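PDB 5C98: Agap007691-pb, which is of unknown function but belongs to the serpin family, whose members commonly inhibit serine proteases. Local coordinates for residues 80-85 against 119-124; 88-91 against 97-100; 45-50 against 67-72. All blocks are in the same frame, centred on the assembly; numbering follows the deposited sequence.

Interaction 1: 80-85 against 119-124; sequences EQQQRL and RTFQTT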
ATOM      1  N   GLU A  80      12.751  18.185   2.374  1.00 21.86           N
ATOM      2  CA  GLU A  80      13.919  17.329   2.575  1.00 21.64           C
ATOM      3  C   GLU A  80      13.524  15.993   3.193  1.00 21.18           C
ATOM      4  O   GLU A  80      14.083  14.943   2.838  1.00 21.35           O
ATOM      5  CB  GLU A  80      14.941  18.039   3.457  1.00 23.88           C
ATOM      6  CG  GLU A  80      15.595  19.236   2.768  1.00 29.09           C
ATOM      7  CD  GLU A  80      16.839  19.751   3.484  1.00 44.76           C
ATOM      8  OE1 GLU A  80      17.032  19.429   4.675  1.00 46.85           O
ATOM      9  OE2 GLU A  80      17.628  20.475   2.844  1.00 54.44           O
ATOM     10  N   GLN A  81      12.571  16.013   4.124  1.00 19.24           N
ATOM     11  CA  GLN A  81      12.105  14.773   4.741  1.00 19.46           C
ATOM     12  C   GLN A  81      11.442  13.871   3.700  1.00 18.63           C
ATOM     13  O   GLN A  81      11.701  12.663   3.646  1.00 19.99           O
ATOM     14  CB  GLN A  81      11.143  15.100   5.884  1.00 19.67           C
ATOM     15  CG  GLN A  81      10.471  13.890   6.548  1.00 24.78           C
ATOM     16  CD  GLN A  81       9.305  14.284   7.464  1.00 21.43           C
ATOM     17  OE1 GLN A  81       8.168  14.397   7.031  1.00 22.58           O
ATOM     18  NE2 GLN A  81       9.608  14.521   8.728  1.00 29.35           N
ATOM     19  N   GLN A  82      10.573  14.436   2.870  1.00 18.08           N
ATOM     20  CA  GLN A  82       9.914  13.626   1.856  1.00 16.68           C
ATOM     21  C   GLN A  82      10.958  12.966   0.966  1.00 17.36           C
ATOM     22  O   GLN A  82      10.865  11.773   0.669  1.00 17.31           O
ATOM     23  CB  GLN A  82       8.966  14.493   1.029  1.00 18.57           C
ATOM     24  CG  GLN A  82       7.997  13.721   0.145  1.00 17.91           C
ATOM     25  CD  GLN A  82       8.605  13.199  -1.138  1.00 17.60           C
ATOM     26  OE1 GLN A  82       9.704  13.579  -1.536  1.00 17.79           O
ATOM     27  NE2 GLN A  82       7.870  12.356  -1.813  1.00 17.32           N
ATOM     28  N   GLN A  83      11.975  13.725   0.570  1.00 17.60           N
ATOM     29  CA  GLN A  83      12.984  13.204  -0.349  1.00 17.24           C
ATOM     30  C   GLN A  83      13.717  12.030   0.277  1.00 18.50           C
ATOM     31  O   GLN A  83      13.968  11.017  -0.375  1.00 19.35           O
ATOM     32  CB  GLN A  83      13.983  14.308  -0.711  1.00 19.57           C
ATOM     33  CG  GLN A  83      13.441  15.359  -1.644  1.00 21.79           C
ATOM     34  CD  GLN A  83      14.438  16.465  -1.895  1.00 22.85           C
ATOM     35  OE1 GLN A  83      14.787  17.226  -0.993  1.00 28.53           O
ATOM     36  NE2 GLN A  83      14.949  16.519  -3.110  1.00 28.26           N
ATOM     37  N   ARG A  84      14.129  12.187   1.528  1.00 18.43           N
ATOM     38  CA  ARG A  84      14.872  11.143   2.219  1.00 20.02           C
ATOM     39  C   ARG A  84      14.014   9.894   2.385  1.00 19.30           C
ATOM     40  O   ARG A  84      14.472   8.769   2.141  1.00 20.04           O
ATOM     41  CB  ARG A  84      15.323  11.699   3.576  1.00 22.38           C
ATOM     42  CG  ARG A  84      16.182  10.774   4.403  1.00 32.76           C
ATOM     43  CD  ARG A  84      16.698  11.498   5.659  1.00 32.23           C
ATOM     44  NE  ARG A  84      15.616  11.982   6.512  1.00 39.54           N
ATOM     45  CZ  ARG A  84      14.937  11.223   7.368  1.00 33.15           C
ATOM     46  NH1 ARG A  84      15.221   9.934   7.484  1.00 32.85           N
ATOM     47  NH2 ARG A  84      13.971  11.751   8.111  1.00 41.14           N
ATOM     48  N   LEU A  85      12.769  10.073   2.809  1.00 18.12           N
ATOM     49  CA  LEU A  85      11.912   8.920   3.060  1.00 17.44           C
ATOM     50  C   LEU A  85      11.545   8.206   1.772  1.00 18.89           C
ATOM     51  O   LEU A  85      11.494   6.967   1.743  1.00 17.28           O
ATOM     52  CB  LEU A  85      10.656   9.358   3.795  1.00 15.82           C
ATOM     53  CG  LEU A  85      10.897   9.906   5.208  1.00 18.46           C
ATOM     54  CD1 LEU A  85       9.558  10.285   5.805  1.00 20.31           C
ATOM     55  CD2 LEU A  85      11.603   8.926   6.119  1.00 19.05           C
ATOM     56  N   ARG A 119      12.475  18.853 -10.860  1.00 24.83           N
ATOM     57  CA  ARG A 119      13.884  18.958 -10.511  1.00 30.24           C
ATOM     58  C   ARG A 119      14.196  18.706  -9.042  1.00 29.82           C
ATOM     59  O   ARG A 119      15.355  18.851  -8.654  1.00 37.72           O
ATOM     60  CB  ARG A 119      14.462  20.328 -10.956  1.00 30.28           C
ATOM     61  CG  ARG A 119      14.076  20.711 -12.408  1.00 34.31           C
ATOM     62  CD  ARG A 119      14.774  21.984 -12.946  1.00 30.91           C
ATOM     63  NE  ARG A 119      14.505  23.167 -12.132  1.00 38.10           N
ATOM     64  CZ  ARG A 119      13.522  24.041 -12.343  1.00 36.55           C
ATOM     65  NH1 ARG A 119      12.678  23.894 -13.355  1.00 45.83           N
ATOM     66  NH2 ARG A 119      13.388  25.081 -11.532  1.00 46.31           N
ATOM     67  N   THR A 120      13.212  18.326  -8.214  1.00 23.85           N
ATOM     68  CA  THR A 120      13.454  18.063  -6.795  1.00 23.49           C
ATOM     69  C   THR A 120      12.937  16.680  -6.392  1.00 25.26           C
ATOM     70  O   THR A 120      13.711  15.816  -5.970  1.00 28.02           O
ATOM     71  CB  THR A 120      12.794  19.129  -5.907  1.00 23.00           C
ATOM     72  OG1 THR A 120      13.137  20.438  -6.383  1.00 25.38           O
ATOM     73  CG2 THR A 120      13.250  18.983  -4.480  1.00 30.76           C
ATOM     74  N   PHE A 121      11.631  16.460  -6.500  1.00 19.46           N
ATOM     75  CA  PHE A 121      11.044  15.211  -6.035  1.00 19.16           C
ATOM     76  C   PHE A 121      11.293  14.090  -7.032  1.00 18.70           C
ATOM     77  O   PHE A 121      11.422  14.314  -8.237  1.00 20.77           O
ATOM     78  CB  PHE A 121       9.531  15.375  -5.858  1.00 18.41           C
ATOM     79  CG  PHE A 121       9.135  16.260  -4.720  1.00 17.43           C
ATOM     80  CD1 PHE A 121       9.655  16.073  -3.431  1.00 20.28           C
ATOM     81  CD2 PHE A 121       8.232  17.275  -4.931  1.00 19.56           C
ATOM     82  CE1 PHE A 121       9.257  16.914  -2.388  1.00 19.85           C
ATOM     83  CE2 PHE A 121       7.844  18.088  -3.906  1.00 18.70           C
ATOM     84  CZ  PHE A 121       8.341  17.904  -2.643  1.00 21.69           C
ATOM     85  N   GLN A 122      11.360  12.871  -6.502  1.00 17.98           N
ATOM     86  CA  GLN A 122      11.464  11.631  -7.274  1.00 18.43           C
ATOM     87  C   GLN A 122      10.049  11.273  -7.699  1.00 17.10           C
ATOM     88  O   GLN A 122       9.300  10.618  -6.971  1.00 18.37           O
ATOM     89  CB  GLN A 122      12.094  10.584  -6.366  1.00 22.11           C
ATOM     90  CG  GLN A 122      12.269   9.182  -6.810  1.00 36.84           C
ATOM     91  CD  GLN A 122      12.921   8.361  -5.682  1.00 41.63           C
ATOM     92  OE1 GLN A 122      13.535   8.914  -4.742  1.00 34.20           O
ATOM     93  NE2 GLN A 122      12.778   7.050  -5.761  1.00 40.09           N
ATOM     94  N   THR A 123       9.672  11.762  -8.876  1.00 17.49           N
ATOM     95  CA  THR A 123       8.345  11.566  -9.429  1.00 17.28           C
ATOM     96  C   THR A 123       8.439  11.854 -10.920  1.00 18.95           C
ATOM     97  O   THR A 123       9.471  12.299 -11.425  1.00 20.37           O
ATOM     98  CB  THR A 123       7.296  12.455  -8.726  1.00 16.93           C
ATOM     99  OG1 THR A 123       5.984  12.016  -9.090  1.00 17.71           O
ATOM    100  CG2 THR A 123       7.440  13.926  -9.084  1.00 18.68           C
ATOM    101  N   THR A 124       7.347  11.568 -11.624  1.00 17.83           N
ATOM    102  CA  THR A 124       7.211  11.886 -13.037  1.00 18.96           C
ATOM    103  C   THR A 124       5.883  12.600 -13.247  1.00 16.95           C
ATOM    104  O   THR A 124       4.844  12.156 -12.749  1.00 16.67           O
ATOM    105  CB  THR A 124       7.310  10.617 -13.894  1.00 20.48           C
ATOM    106  OG1 THR A 124       8.662  10.112 -13.839  1.00 26.27           O
ATOM    107  CG2 THR A 124       7.011  10.934 -15.345  1.00 23.68           C
TER
HETATM  108  O   HOH W   1      11.169  12.588  -3.608  1.00 20.14           O
HETATM  109  O   HOH W   2       8.942  10.920  -4.250  1.00 26.05           O
HETATM  110  O   HOH W   3      13.512  11.216  -3.053  1.00 22.38           O

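Interaction 2: 88-91 against 97-100; sequences QLHD and ALSF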
ATOM      1  N   GLN A  88      14.482   6.092   0.529  1.00 21.28           N
ATOM      2  CA  GLN A  88      14.663   4.890   1.333  1.00 20.36           C
ATOM      3  C   GLN A  88      13.622   3.825   0.990  1.00 23.89           C
ATOM      4  O   GLN A  88      13.935   2.631   0.978  1.00 27.71           O
ATOM      5  CB  GLN A  88      14.593   5.287   2.811  1.00 21.18           C
ATOM      6  CG  GLN A  88      14.471   4.164   3.810  1.00 31.15           C
ATOM      7  CD  GLN A  88      14.505   4.674   5.247  1.00 42.15           C
ATOM      8  OE1 GLN A  88      15.458   4.413   5.980  1.00 59.02           O
ATOM      9  NE2 GLN A  88      13.469   5.417   5.652  1.00 29.68           N
ATOM     10  N   LEU A  89      12.393   4.241   0.679  1.00 17.81           N
ATOM     11  CA  LEU A  89      11.298   3.303   0.428  1.00 19.09           C
ATOM     12  C   LEU A  89      11.470   2.602  -0.905  1.00 20.39           C
ATOM     13  O   LEU A  89      11.380   1.375  -0.989  1.00 18.00           O
ATOM     14  CB  LEU A  89       9.967   4.051   0.430  1.00 19.75           C
ATOM     15  CG  LEU A  89       8.758   3.151   0.116  1.00 16.53           C
ATOM     16  CD1 LEU A  89       8.657   1.986   1.090  1.00 17.75           C
ATOM     17  CD2 LEU A  89       7.493   3.952   0.096  1.00 16.98           C
ATOM     18  N   HIS A  90      11.644   3.364  -1.970  1.00 18.21           N
ATOM     19  CA  HIS A  90      11.796   2.781  -3.287  1.00 17.82           C
ATOM     20  C   HIS A  90      13.150   2.094  -3.362  1.00 24.57           C
ATOM     21  O   HIS A  90      14.191   2.712  -3.107  1.00 25.43           O
ATOM     22  CB  HIS A  90      11.672   3.876  -4.336  1.00 17.23           C
ATOM     23  CG  HIS A  90      11.790   3.368  -5.728  1.00 18.59           C
ATOM     24  ND1 HIS A  90      10.842   2.566  -6.316  1.00 17.69           N
ATOM     25  CD2 HIS A  90      12.776   3.514  -6.636  1.00 19.29           C
ATOM     26  CE1 HIS A  90      11.227   2.264  -7.540  1.00 20.64           C
ATOM     27  NE2 HIS A  90      12.399   2.830  -7.758  1.00 22.49           N
ATOM     28  N   ASP A  91      13.150   0.805  -3.671  1.00 19.34           N
ATOM     29  CA  ASP A  91      14.343  -0.006  -3.511  1.00 19.83           C
ATOM     30  C   ASP A  91      14.401  -1.021  -4.649  1.00 26.24           C
ATOM     31  O   ASP A  91      14.230  -2.233  -4.458  1.00 25.13           O
ATOM     32  CB  ASP A  91      14.342  -0.673  -2.134  1.00 20.34           C
ATOM     33  CG  ASP A  91      15.618  -1.414  -1.842  1.00 30.35           C
ATOM     34  OD1 ASP A  91      16.617  -1.157  -2.537  1.00 28.76           O
ATOM     35  OD2 ASP A  91      15.621  -2.246  -0.895  1.00 27.76           O
ATOM     36  N   ALA A  97       8.049   1.776  -5.316  1.00 14.66           N
ATOM     37  CA  ALA A  97       7.068   2.752  -4.842  1.00 14.66           C
ATOM     38  C   ALA A  97       7.241   3.971  -5.730  1.00 16.67           C
ATOM     39  O   ALA A  97       8.207   4.729  -5.574  1.00 17.25           O
ATOM     40  CB  ALA A  97       7.290   3.098  -3.381  1.00 16.10           C
ATOM     41  N   LEU A  98       6.299   4.148  -6.657  1.00 16.39           N
ATOM     42  CA  LEU A  98       6.438   5.109  -7.742  1.00 15.21           C
ATOM     43  C   LEU A  98       5.196   5.969  -7.821  1.00 13.71           C
ATOM     44  O   LEU A  98       4.082   5.435  -7.907  1.00 15.27           O
ATOM     45  CB  LEU A  98       6.633   4.392  -9.080  1.00 17.79           C
ATOM     46  CG  LEU A  98       7.932   3.594  -9.244  1.00 20.16           C
ATOM     47  CD1 LEU A  98       7.798   2.550 -10.372  1.00 25.15           C
ATOM     48  CD2 LEU A  98       9.089   4.547  -9.491  1.00 29.17           C
ATOM     49  N   SER A  99       5.375   7.276  -7.796  1.00 15.17           N
ATOM     50  CA  SER A  99       4.289   8.214  -8.024  1.00 14.97           C
ATOM     51  C   SER A  99       4.329   8.762  -9.442  1.00 15.44           C
ATOM     52  O   SER A  99       5.375   8.827 -10.092  1.00 17.23           O
ATOM     53  CB  SER A  99       4.329   9.373  -7.040  1.00 15.98           C
ATOM     54  OG  SER A  99       5.550  10.082  -7.135  1.00 16.29           O
ATOM     55  N   PHE A 100       3.160   9.206  -9.898  1.00 16.52           N
ATOM     56  CA  PHE A 100       3.006   9.708 -11.254  1.00 15.97           C
ATOM     57  C   PHE A 100       1.917  10.762 -11.190  1.00 15.51           C
ATOM     58  O   PHE A 100       0.919  10.594 -10.470  1.00 17.35           O
ATOM     59  CB  PHE A 100       2.608   8.544 -12.159  1.00 15.51           C
ATOM     60  CG  PHE A 100       2.503   8.883 -13.602  1.00 16.99           C
ATOM     61  CD1 PHE A 100       3.649   9.000 -14.362  1.00 17.80           C
ATOM     62  CD2 PHE A 100       1.271   9.084 -14.211  1.00 19.42           C
ATOM     63  CE1 PHE A 100       3.590   9.324 -15.720  1.00 18.33           C
ATOM     64  CE2 PHE A 100       1.200   9.393 -15.567  1.00 19.08           C
ATOM     65  CZ  PHE A 100       2.354   9.537 -16.320  1.00 18.28           C
TER

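Interaction 3: 45-50 against 67-72; sequences HVRLAL and VAFGLP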
ATOM      1  N   HIS A  45       2.989   5.282   1.321  1.00 14.16           N
ATOM      2  CA  HIS A  45       3.214   5.949   0.049  1.00 11.60           C
ATOM      3  C   HIS A  45       2.119   6.965  -0.275  1.00 13.68           C
ATOM      4  O   HIS A  45       2.388   7.950  -0.973  1.00 15.36           O
ATOM      5  CB  HIS A  45       3.436   4.969  -1.068  1.00 14.14           C
ATOM      6  CG  HIS A  45       4.085   5.596  -2.246  1.00 14.19           C
ATOM      7  ND1 HIS A  45       3.483   5.672  -3.479  1.00 16.42           N
ATOM      8  CD2 HIS A  45       5.294   6.175  -2.370  1.00 14.82           C
ATOM      9  CE1 HIS A  45       4.300   6.293  -4.317  1.00 16.43           C
ATOM     10  NE2 HIS A  45       5.402   6.618  -3.663  1.00 15.62           N
ATOM     11  N   VAL A  46       0.894   6.762   0.219  1.00 13.39           N
ATOM     12  CA  VAL A  46      -0.126   7.810   0.124  1.00 14.40           C
ATOM     13  C   VAL A  46       0.423   9.099   0.728  1.00 14.31           C
ATOM     14  O   VAL A  46       0.360  10.170   0.120  1.00 14.78           O
ATOM     15  CB  VAL A  46      -1.438   7.349   0.790  1.00 13.77           C
ATOM     16  CG1 VAL A  46      -2.400   8.509   1.053  1.00 12.99           C
ATOM     17  CG2 VAL A  46      -2.127   6.255  -0.008  1.00 15.67           C
ATOM     18  N   ARG A  47       0.970   9.002   1.938  1.00 13.97           N
ATOM     19  CA  ARG A  47       1.583  10.146   2.620  1.00 14.13           C
ATOM     20  C   ARG A  47       2.735  10.721   1.805  1.00 16.36           C
ATOM     21  O   ARG A  47       2.823  11.946   1.605  1.00 15.54           O
ATOM     22  CB  ARG A  47       2.021   9.733   4.040  1.00 15.10           C
ATOM     23  CG  ARG A  47       2.919  10.750   4.741  1.00 17.03           C
ATOM     24  CD  ARG A  47       4.381  10.410   4.556  1.00 19.01           C
ATOM     25  NE  ARG A  47       5.242  11.327   5.309  1.00 18.43           N
ATOM     26  CZ  ARG A  47       5.499  11.199   6.607  1.00 19.23           C
ATOM     27  NH1 ARG A  47       4.983  10.197   7.307  1.00 21.89           N
ATOM     28  NH2 ARG A  47       6.313  12.068   7.206  1.00 18.63           N
ATOM     29  N   LEU A  48       3.632   9.863   1.328  1.00 13.63           N
ATOM     30  CA  LEU A  48       4.812  10.384   0.647  1.00 14.82           C
ATOM     31  C   LEU A  48       4.434  11.083  -0.644  1.00 14.58           C
ATOM     32  O   LEU A  48       4.990  12.151  -0.977  1.00 16.26           O
ATOM     33  CB  LEU A  48       5.821   9.270   0.375  1.00 13.81           C
ATOM     34  CG  LEU A  48       6.499   8.772   1.644  1.00 15.76           C
ATOM     35  CD1 LEU A  48       7.268   7.515   1.329  1.00 19.61           C
ATOM     36  CD2 LEU A  48       7.449   9.805   2.279  1.00 16.44           C
ATOM     37  N   ALA A  49       3.526  10.484  -1.403  1.00 13.61           N
ATOM     38  CA  ALA A  49       3.155  11.076  -2.680  1.00 13.35           C
ATOM     39  C   ALA A  49       2.383  12.377  -2.467  1.00 14.41           C
ATOM     40  O   ALA A  49       2.679  13.401  -3.087  1.00 15.49           O
ATOM     41  CB  ALA A  49       2.350  10.093  -3.523  1.00 15.17           C
ATOM     42  N   LEU A  50       1.389  12.359  -1.591  1.00 14.41           N
ATOM     43  CA  LEU A  50       0.598  13.554  -1.390  0.50 15.42           C
ATOM     44  C   LEU A  50       1.435  14.682  -0.797  1.00 16.26           C
ATOM     45  O   LEU A  50       1.170  15.860  -1.068  1.00 17.07           O
ATOM     46  CB  LEU A  50      -0.615  13.181  -0.532  0.50 18.27           C
ATOM     47  CG  LEU A  50      -1.782  14.143  -0.452  0.50 16.23           C
ATOM     48  CD1 LEU A  50      -2.225  14.614  -1.832  0.50 14.92           C
ATOM     49  CD2 LEU A  50      -2.927  13.477   0.292  0.50 15.90           C
ATOM     50  N   VAL A  67      -1.833  17.555  10.372  1.00 20.32           N
ATOM     51  CA  VAL A  67      -2.598  16.671  11.250  1.00 20.48           C
ATOM     52  C   VAL A  67      -2.484  15.228  10.782  1.00 25.71           C
ATOM     53  O   VAL A  67      -2.172  14.319  11.563  1.00 23.77           O
ATOM     54  CB  VAL A  67      -4.063  17.130  11.284  1.00 21.64           C
ATOM     55  CG1 VAL A  67      -4.901  16.165  12.123  1.00 24.83           C
ATOM     56  CG2 VAL A  67      -4.157  18.525  11.861  1.00 23.10           C
ATOM     57  N   ALA A  68      -2.749  14.998   9.503  1.00 19.84           N
ATOM     58  CA  ALA A  68      -2.841  13.634   8.990  1.00 19.09           C
ATOM     59  C   ALA A  68      -1.503  12.913   9.046  1.00 18.84           C
ATOM     60  O   ALA A  68      -1.440  11.727   9.392  1.00 20.60           O
ATOM     61  CB  ALA A  68      -3.341  13.659   7.541  1.00 18.24           C
ATOM     62  N   PHE A  69      -0.435  13.591   8.656  1.00 19.04           N
ATOM     63  CA  PHE A  69       0.854  12.969   8.408  1.00 17.59           C
ATOM     64  C   PHE A  69       1.955  13.450   9.342  1.00 24.68           C
ATOM     65  O   PHE A  69       3.063  12.911   9.287  1.00 23.07           O
ATOM     66  CB  PHE A  69       1.319  13.273   6.968  1.00 16.14           C
ATOM     67  CG  PHE A  69       0.308  12.937   5.888  1.00 17.50           C
ATOM     68  CD1 PHE A  69      -0.369  11.723   5.889  1.00 20.28           C
ATOM     69  CD2 PHE A  69       0.048  13.851   4.861  1.00 19.64           C
ATOM     70  CE1 PHE A  69      -1.270  11.438   4.898  1.00 17.61           C
ATOM     71  CE2 PHE A  69      -0.873  13.592   3.889  1.00 18.66           C
ATOM     72  CZ  PHE A  69      -1.529  12.353   3.893  1.00 21.33           C
ATOM     73  N   GLY A  70       1.710  14.469  10.162  1.00 18.64           N
ATOM     74  CA  GLY A  70       2.752  15.006  11.016  1.00 22.02           C
ATOM     75  C   GLY A  70       3.834  15.767  10.283  1.00 26.63           C
ATOM     76  O   GLY A  70       4.959  15.857  10.780  1.00 27.54           O
ATOM     77  N   LEU A  71       3.524  16.340   9.125  1.00 22.26           N
ATOM     78  CA  LEU A  71       4.540  17.049   8.358  1.00 21.49           C
ATOM     79  C   LEU A  71       5.071  18.253   9.136  1.00 23.39           C
ATOM     80  O   LEU A  71       4.310  18.916   9.859  1.00 24.56           O
ATOM     81  CB  LEU A  71       3.949  17.541   7.040  1.00 17.99           C
ATOM     82  CG  LEU A  71       3.399  16.475   6.122  1.00 19.35           C
ATOM     83  CD1 LEU A  71       3.196  17.036   4.705  1.00 20.05           C
ATOM     84  CD2 LEU A  71       4.293  15.221   6.060  1.00 18.55           C
ATOM     85  N   PRO A  72       6.362  18.574   8.999  1.00 23.35           N
ATOM     86  CA  PRO A  72       6.912  19.769   9.651  1.00 24.40           C
ATOM     87  C   PRO A  72       6.241  21.049   9.177  1.00 29.25           C
ATOM     88  O   PRO A  72       5.912  21.205   7.997  1.00 25.14           O
ATOM     89  CB  PRO A  72       8.388  19.748   9.230  1.00 26.94           C
ATOM     90  CG  PRO A  72       8.690  18.337   8.966  1.00 28.85           C
ATOM     91  CD  PRO A  72       7.419  17.744   8.394  1.00 23.09           C
TER
HETATM   92  O   HOH W   4       5.643  12.183  10.095  1.00 29.83           O

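Interaction 1: 80-85 against 119-124
Gln-82, on the inner side of helix 75-89, reaches across to Phe-121 and to the backbone of Gln-122 in the loop that leaves helix 111-119. Its CB already lies 4.2 Å from CE1 of the Phe-121 ring. CG runs anti to the backbone N (chi1 -167°), and a bend at chi2 turns the amide to meet the CD1-CE1 side of the ring obliquely. CD comes to 3.8 Å from Phe-121 CD1, and OE1 closes to 3.1 Å from the same carbon, the amide and ring planes standing 75° apart. At the tip the two amide atoms divide their work. OE1 accepts a bond of 2.7 Å from a water that in turn takes the N-H of Gln-122, while NE2 donates to a second water that is bonded to the carbonyl O of Gln-122. NE2 has a further partner in the carbonyl of Leu-48, on helix 43-51.

The next residue, Gln-83, makes the direct bond. Its extended chain crosses Thr-120 at about a right angle, and NE2 donates to Thr-120 O over 3.2 Å, a bent bond (142°) whose donor stands above the carbonyl plane. Thr-120 CG2 packs against this NE2 at 3.3 Å. A third water ties the carbonyl O of Gln-83 to OE1 of Gln-122.

The carbonyl of Leu-48 can only accept, which settles which end of the Gln-82 amide is NE2; the waters are compatible with that choice. A single side chain serves both backbone polar groups of Gln-122 through solvent, and the irregular loop is joined to the helix mainly by amide chemistry, with the Phe-121 ring as the apolar element.

Interaction 2: 88-91 against 97-100
His-90 and Ala-97 supply the polar part of this contact. The backbone N of Ala-97 donates to ND1 of the imidazole over 3.1 Å, and the bond is fairly straight, with an N-H...N angle of 159°. The donor lies at the ring edge, only 5° out of the imidazole plane, where the nitrogen can accept. The ring is brought there by a CG anti to the backbone N of His-90 (chi1 -179°), which directs it to the backbone of Ala-97 in strand 95-104. With ND1 acting as acceptor, the hydrogen of a neutral ring would probably sit on NE2.

His-90 is the first residue to leave helical geometry at the end of helix 75-89, and its side chain links the end of the helix to strand 95-104, which follows after a short connection. That strand belongs to the large central beta-sheet of the serpin fold, sheet A: Leu-98 exchanges backbone hydrogen bonds with Gly-174 of the neighbouring antiparallel strand, whereas Ala-97 N is turned to the histidine.

The apolar contacts fall on two residues of the strand. Leu-89, in the last helical turn, sets CD2 3.6 Å from the methyl CB of Ala-97, with its CG close behind at 3.8 Å. Both side chains also touch His-45 of helix 43-51. Leu-98 extends instead to the imidazole, its CD2 lying 3.7 Å from CE1 and 4.1 Å from NE2, both of His-90, while the two side chains run at a slant to one another. Gln-122 packs against the histidine as well.

Interaction 3: 45-50 against 67-72
NH2 of Arg-47 is gripped twice: it donates over 3.0 Å to a water that passes a bond on to the carbonyl O of Phe-69, and it also donates to OE1 of Gln-81 on helix 75-89. The water's bond to Phe-69 O is 2.8 Å. This carbonyl O lies over one face of the guanidinium, 4.0 Å from CZ of Arg-47, so it is not placed for a direct bond in the plane and the water makes the link.

The aliphatic part of the same arginine does the packing. Arg-47 CB sits over the face of the Phe-69 ring, 4.0 Å from its centroid and 28° off the normal, a CH-pi contact. CG follows at 3.6 Å from the ring's own CG, after which a bend at chi2 (-95°, well off a staggered value) carries the guanidinium past the ring. Its plane ends only 22° from that of the ring, although the two slide past rather than stack. Ala-68 CB covers the opposite face of the phenyl group, so the ring is held between its own helix and the neighbouring one. Leu-71 CD2 approaches the guanidinium obliquely, 3.9 Å from NH2 of Arg-47. At the ring edge, Leu-50 puts CD2 4.0 Å from Phe-69 CZ, but in one of two modelled conformers, so this contact is doubtful.

Phe-24 meets the same ring edge-to-face, and Gly-70, with positive phi, ends helix 59-69 just beyond it. The contact thus binds the end of that helix to helix 43-51 within the helical part of the serpin fold, behind sheet A. Helix 43-51 itself reaches the sheet through His-45, hydrogen-bonded to Ser-173, and through Val-46 on Phe-321, an arrangement consistent with the serpin shutter region, where this helix underlies the central strands.

In the fold
The three contacts form one continuous patch in the serpin fold, their centres 10 to 14 Å apart. Helix 75-89 is shared by interactions 1 and 2 and joins both to interaction 3. Between interactions 1 and 3, Gln-81 OE1 lies 3.0 Å from Arg-47 NH2, and Gln-82 NE2 lies 3.0 Å from Leu-48 O, both probable hydrogen bonds. Interactions 1 and 2 meet at Thr-123 OG1 and Ser-99 OG, 2.8 Å apart, where the loop enters sheet A. Interactions 2 and 3 touch by packing, for example Leu-89 CD2 3.8 Å from Leu-48 CD1. Together they join helices 43-51, 59-69 and 75-89 to one another, and helix 75-89 to sheet A.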